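PDB 1G61: translation initiation factor 6 from Methanocaldococcus jannaschii, which binds the large (50S) ribosomal subunit and keeps it from joining the 30S subunit to form the 70S initiation complex. Local coordinates for residues A[109-114]-A[133-138]; A[117-122]-A[176-181]. All blocks are in the same frame, centred on the assembly; numbering follows the deposited sequence.

Contact 1. Residues A[109-114]-A[133-138]; sequences NLILTN and DSLNVE
Thr113 and Leu135 meet tip to tip, and the contact between 109-114 and 133-138 can be read by following the threonine outward. Its CB already lies 3.9 Å from CD1 of Leu135, and both branches beyond it turn to the same methyl. OG1, anti to the backbone N (chi1 -167°), comes nearest, 3.6 Å from Leu135 CD1, while Thr113 CG2 stands 4.0 Å from that carbon. One leucine methyl thus touches CB, OG1 and CG2 of the threonine, a hydroxyl oxygen included. That oxygen is not left to an apolar neighbour alone, since the carbonyls of Asn114 and Gly117 are both within reach of its single proton. OG1 also approaches CG2 of Val137 at 4.1 Å, the two beta-branched side chains crossing obliquely. The other valine methyl, CG1, rests 4.1 Å from the backbone O of Asn114.

On the other flank Leu135 CD1 extends to Ile111, whose CG2 is 4.4 Å away, a looser apolar touch that Leu71 of strand 69-73 supplements by packing on both residues. Strand alternation explains the pairing: Ile111 and Thr113 direct their CB atoms at the segment 133-138, whereas Leu112 between them turns to the other side. A polar link between the segments runs through Asn66, whose ND2 is bonded to both Asn114 O and Leu135 O. Ala118 of strand 117-120 packs against Thr113, Leu135 and Val137 alike.

Strands 111-113 and 117-120 are antiparallel neighbours, and from the second of them the chain runs through helix 128-135 to the parallel neighbour 138-141. The contact therefore joins a beta hairpin to the helix of the following beta-alpha-beta crossover, an arrangement in keeping with the alpha/beta subdomains of the IF6 fold.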
loop_
_atom_site.group_PDB
_atom_site.type_symbol
_atom_site.label_atom_id
_atom_site.label_comp_id
_atom_site.label_asym_id
_atom_site.label_seq_id
_atom_site.Cartn_x
_atom_site.Cartn_y
_atom_site.Cartn_z
ATOM N N ASN A 109 -3.287 -7.096 -0.922
ATOM C CA ASN A 109 -2.804 -8.022 0.094
ATOM C C ASN A 109 -1.640 -8.863 -0.459
ATOM O O ASN A 109 -0.824 -9.346 0.333
ATOM C CB ASN A 109 -3.915 -8.961 0.520
ATOM C CG ASN A 109 -5.059 -8.389 1.322
ATOM O OD1 ASN A 109 -6.017 -9.122 1.589
ATOM N ND2 ASN A 109 -4.958 -7.131 1.686
ATOM N N LEU A 110 -1.628 -9.046 -1.773
ATOM C CA LEU A 110 -0.702 -10.009 -2.409
ATOM C C LEU A 110 0.556 -9.389 -3.010
ATOM O O LEU A 110 1.454 -10.115 -3.464
ATOM C CB LEU A 110 -1.452 -10.746 -3.524
ATOM C CG LEU A 110 -2.635 -11.585 -3.073
ATOM C CD1 LEU A 110 -3.441 -11.986 -4.296
ATOM C CD2 LEU A 110 -2.154 -12.814 -2.327
ATOM N N ILE A 111 0.626 -8.056 -3.059
ATOM C CA ILE A 111 1.724 -7.354 -3.727
ATOM C C ILE A 111 2.198 -6.217 -2.827
ATOM O O ILE A 111 1.359 -5.503 -2.225
ATOM C CB ILE A 111 1.242 -6.796 -5.079
ATOM C CG1 ILE A 111 0.765 -7.938 -5.993
ATOM C CG2 ILE A 111 2.324 -5.938 -5.743
ATOM C CD1 ILE A 111 0.041 -7.462 -7.260
ATOM N N LEU A 112 3.495 -6.024 -2.792
ATOM C CA LEU A 112 4.120 -4.980 -1.992
ATOM C C LEU A 112 5.101 -4.231 -2.889
ATOM O O LEU A 112 6.051 -4.870 -3.337
ATOM C CB LEU A 112 4.831 -5.632 -0.820
ATOM C CG LEU A 112 5.597 -4.775 0.160
ATOM C CD1 LEU A 112 4.635 -3.942 1.007
ATOM C CD2 LEU A 112 6.431 -5.685 1.066
ATOM N N THR A 113 4.906 -2.949 -3.155
ATOM C CA THR A 113 5.732 -2.247 -4.137
ATOM C C THR A 113 6.072 -0.850 -3.689
ATOM O O THR A 113 5.251 -0.157 -3.075
ATOM C CB THR A 113 5.030 -2.220 -5.502
ATOM O OG1 THR A 113 5.974 -1.805 -6.524
ATOM C CG2 THR A 113 3.804 -1.286 -5.561
ATOM N N ASN A 114 7.284 -0.419 -4.077
ATOM C CA ASN A 114 7.552 1.022 -4.079
ATOM C C ASN A 114 7.883 1.400 -5.529
ATOM O O ASN A 114 7.466 0.678 -6.471
ATOM C CB ASN A 114 8.597 1.453 -3.064
ATOM C CG ASN A 114 9.966 0.854 -3.296
ATOM O OD1 ASN A 114 10.211 0.212 -4.329
ATOM N ND2 ASN A 114 10.883 1.077 -2.338
ATOM N N ASP A 133 5.449 -5.127 -16.090
ATOM C CA ASP A 133 5.249 -4.134 -17.157
ATOM C C ASP A 133 4.477 -2.929 -16.657
ATOM O O ASP A 133 4.760 -1.810 -17.159
ATOM C CB ASP A 133 4.556 -4.791 -18.347
ATOM C CG ASP A 133 5.496 -5.749 -19.111
ATOM O OD1 ASP A 133 6.712 -5.814 -18.795
ATOM O OD2 ASP A 133 4.986 -6.431 -19.999
ATOM N N SER A 134 3.545 -3.096 -15.720
ATOM C CA SER A 134 2.753 -2.000 -15.226
ATOM C C SER A 134 3.520 -1.204 -14.168
ATOM O O SER A 134 3.613 0.016 -14.251
ATOM C CB SER A 134 1.420 -2.500 -14.628
ATOM O OG SER A 134 0.811 -1.414 -13.921
ATOM N N LEU A 135 4.055 -1.915 -13.166
ATOM C CA LEU A 135 4.765 -1.214 -12.079
ATOM C C LEU A 135 6.140 -0.720 -12.529
ATOM O O LEU A 135 6.695 0.185 -11.889
ATOM C CB LEU A 135 4.893 -2.118 -10.874
ATOM C CG LEU A 135 3.567 -2.545 -10.227
ATOM C CD1 LEU A 135 3.880 -3.395 -8.995
ATOM C CD2 LEU A 135 2.690 -1.366 -9.856
ATOM N N ASN A 136 6.714 -1.320 -13.596
ATOM C CA ASN A 136 7.963 -0.858 -14.170
ATOM C C ASN A 136 9.088 -0.911 -13.166
ATOM O O ASN A 136 9.946 -0.010 -13.125
ATOM C CB ASN A 136 7.831 0.564 -14.771
ATOM C CG ASN A 136 9.021 0.967 -15.620
ATOM O OD1 ASN A 136 9.432 2.148 -15.613
ATOM N ND2 ASN A 136 9.517 0.021 -16.358
ATOM N N VAL A 137 9.145 -1.971 -12.365
ATOM C CA VAL A 137 10.210 -2.214 -11.410
ATOM C C VAL A 137 10.570 -3.710 -11.411
ATOM O O VAL A 137 9.821 -4.536 -11.929
ATOM C CB VAL A 137 9.841 -1.815 -9.979
ATOM C CG1 VAL A 137 9.589 -0.308 -9.835
ATOM C CG2 VAL A 137 8.606 -2.588 -9.511
ATOM N N GLU A 138 11.712 -3.995 -10.807
ATOM C CA GLU A 138 12.065 -5.384 -10.569
ATOM C C GLU A 138 10.990 -6.042 -9.733
ATOM O O GLU A 138 10.638 -5.452 -8.676
ATOM C CB GLU A 138 13.403 -5.407 -9.809
ATOM C CG GLU A 138 13.748 -6.859 -9.383
ATOM C CD GLU A 138 14.863 -6.963 -8.388
ATOM O OE1 GLU A 138 15.464 -5.947 -7.956
ATOM O OE2 GLU A 138 15.260 -8.092 -8.008
#

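Contact 2. Residues A[117-122]-A[176-181]; sequences GALISP and KSLFKV
The ring of Phe179 turns its edge to the carbonyl of Gly117: Gly117 O lies in the ring plane, 3.2 Å from CE2 of Phe179 and almost as near to CD2. The rim carbon CZ reaches on to Leu119, 4.1 Å from its CB. Leu178, the preceding residue of the helix, places CD2 over one face of the ring, offset toward the rim. That methyl also touches Leu119 CB at 3.9 Å, where the two leucines cross at about a right angle, and Ala118 O at 3.7 Å.

Where the backbones come together, Gly117 CA points a hydrogen at Leu178 O (3.6 Å, angle at H 163°). A side chain at this glycine would collide with the same oxygen, so the close approach depends on its absence.

Further out, Asn114 positions both partners, with OD1 bonded to Gly117 N and ND2 to Phe179 O. The helix ends in a Schellman motif with Lys180 at C-prime. Lys180 also folds back, its NZ donating to Ser177 O at 2.9 Å, and its own carbonyl accepts a bond from Lys116 NZ. An alanine in place of Phe179 would probably leave a gap beside Leu119 CB, deprive Gly117 O of its aromatic edge and take away the ring face beneath Leu178 CD2.

The direct chemistry is thus apolar packing joined to C-H groups facing carbonyl oxygens; the slightly positive ring edge is likely to suit Gly117 O.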
loop_
_atom_site.group_PDB
_atom_site.type_symbol
_atom_site.label_atom_id
_atom_site.label_comp_id
_atom_site.label_asym_id
_atom_site.label_seq_id
_atom_site.Cartn_x
_atom_site.Cartn_y
_atom_site.Cartn_z
ATOM N N GLY A 117 11.029 -1.457 -6.569
ATOM C CA GLY A 117 10.986 -2.944 -6.528
ATOM C C GLY A 117 9.617 -3.369 -5.988
ATOM O O GLY A 117 8.917 -2.587 -5.329
ATOM N N ALA A 118 9.312 -4.619 -6.286
ATOM C CA ALA A 118 8.038 -5.202 -5.828
ATOM C C ALA A 118 8.231 -6.654 -5.472
ATOM O O ALA A 118 9.007 -7.386 -6.121
ATOM C CB ALA A 118 6.982 -5.041 -6.949
ATOM N N LEU A 119 7.483 -7.065 -4.437
ATOM C CA LEU A 119 7.413 -8.455 -4.009
ATOM C C LEU A 119 5.967 -8.926 -4.239
ATOM O O LEU A 119 5.011 -8.212 -3.932
ATOM C CB LEU A 119 7.774 -8.582 -2.530
ATOM C CG LEU A 119 7.927 -9.996 -1.983
ATOM C CD1 LEU A 119 9.164 -10.694 -2.574
ATOM C CD2 LEU A 119 8.038 -9.958 -0.455
ATOM N N ILE A 120 5.792 -10.151 -4.767
ATOM C CA ILE A 120 4.450 -10.663 -5.040
ATOM C C ILE A 120 4.343 -12.068 -4.475
ATOM O O ILE A 120 5.287 -12.881 -4.489
ATOM C CB ILE A 120 4.109 -10.659 -6.555
ATOM C CG1 ILE A 120 4.887 -11.722 -7.351
ATOM C CG2 ILE A 120 4.272 -9.265 -7.137
ATOM C CD1 ILE A 120 4.469 -11.841 -8.810
ATOM N N SER A 121 3.109 -12.357 -4.017
ATOM C CA SER A 121 2.795 -13.709 -3.556
ATOM C C SER A 121 3.080 -14.733 -4.636
ATOM O O SER A 121 2.799 -14.499 -5.827
ATOM C CB SER A 121 1.286 -13.773 -3.236
ATOM O OG SER A 121 0.912 -15.126 -3.027
ATOM N N PRO A 122 3.572 -15.925 -4.259
ATOM C CA PRO A 122 3.698 -17.002 -5.243
ATOM C C PRO A 122 2.372 -17.296 -5.932
ATOM O O PRO A 122 2.393 -17.775 -7.090
ATOM C CB PRO A 122 4.106 -18.222 -4.372
ATOM C CG PRO A 122 4.823 -17.594 -3.204
ATOM C CD PRO A 122 4.012 -16.348 -2.923
ATOM N N LYS A 176 15.449 -5.140 2.006
ATOM C CA LYS A 176 16.156 -3.854 1.915
ATOM C C LYS A 176 16.769 -3.715 0.545
ATOM O O LYS A 176 16.740 -2.640 -0.068
ATOM C CB LYS A 176 17.169 -3.781 3.058
ATOM C CG LYS A 176 17.826 -2.432 3.171
ATOM C CD LYS A 176 18.793 -2.491 4.361
ATOM C CE LYS A 176 19.301 -1.080 4.609
ATOM N NZ LYS A 176 20.568 -1.180 5.375
ATOM N N SER A 177 17.348 -4.800 0.029
ATOM C CA SER A 177 17.984 -4.811 -1.282
ATOM C C SER A 177 16.946 -4.686 -2.379
ATOM O O SER A 177 17.082 -3.905 -3.335
ATOM C CB SER A 177 18.813 -6.112 -1.407
ATOM O OG SER A 177 19.313 -6.225 -2.714
ATOM N N LEU A 178 15.828 -5.445 -2.298
ATOM C CA LEU A 178 14.788 -5.443 -3.321
ATOM C C LEU A 178 14.161 -4.064 -3.488
ATOM O O LEU A 178 13.903 -3.591 -4.583
ATOM C CB LEU A 178 13.683 -6.465 -2.980
ATOM C CG LEU A 178 12.469 -6.500 -3.894
ATOM C CD1 LEU A 178 12.854 -6.804 -5.335
ATOM C CD2 LEU A 178 11.474 -7.524 -3.339
ATOM N N PHE A 179 13.918 -3.380 -2.361
ATOM C CA PHE A 179 13.206 -2.121 -2.371
ATOM C C PHE A 179 14.170 -0.937 -2.408
ATOM O O PHE A 179 13.704 0.217 -2.563
ATOM C CB PHE A 179 12.295 -2.058 -1.120
ATOM C CG PHE A 179 11.152 -3.038 -1.207
ATOM C CD1 PHE A 179 10.958 -3.984 -0.208
ATOM C CD2 PHE A 179 10.265 -2.994 -2.292
ATOM C CE1 PHE A 179 9.878 -4.869 -0.283
ATOM C CE2 PHE A 179 9.196 -3.870 -2.361
ATOM C CZ PHE A 179 9.026 -4.805 -1.371
ATOM N N LYS A 180 15.480 -1.196 -2.306
ATOM C CA LYS A 180 16.523 -0.166 -2.394
ATOM C C LYS A 180 16.263 0.947 -1.400
ATOM O O LYS A 180 16.306 2.140 -1.721
ATOM C CB LYS A 180 16.624 0.380 -3.807
ATOM C CG LYS A 180 17.133 -0.555 -4.859
ATOM C CD LYS A 180 18.463 -1.096 -4.382
ATOM C CE LYS A 180 19.023 -2.217 -5.238
ATOM N NZ LYS A 180 19.691 -3.186 -4.309
ATOM N N VAL A 181 16.007 0.554 -0.141
ATOM C CA VAL A 181 15.736 1.519 0.938
ATOM C C VAL A 181 16.881 1.552 1.947
ATOM O O VAL A 181 17.570 0.551 2.162
ATOM C CB VAL A 181 14.418 1.227 1.676
ATOM C CG1 VAL A 181 13.273 1.504 0.709
ATOM C CG2 VAL A 181 14.318 -0.204 2.182
#

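Overall arrangement
Both contacts are buried, their centres 8 Å apart, and they share one hairpin: contact 1 uses strand 111-113 and contact 2 its antiparallel neighbour 117-120, joined by the backbone pair Leu112 O and Leu119 N. Helices cover opposite faces. Ile111, Thr113 and Ala118 face helix 128-135, whereas Leu112 and Leu119 pack toward helix 169-179, with Leu112 O also close to the Phe179 ring. Contact 1 is the smaller, made by aliphatic methyls around a threonine hydroxyl; contact 2 adds an aromatic edge and a close approach between backbones. Asn114, just past the end of the first strand, belongs to contact 1 and anchors contact 2.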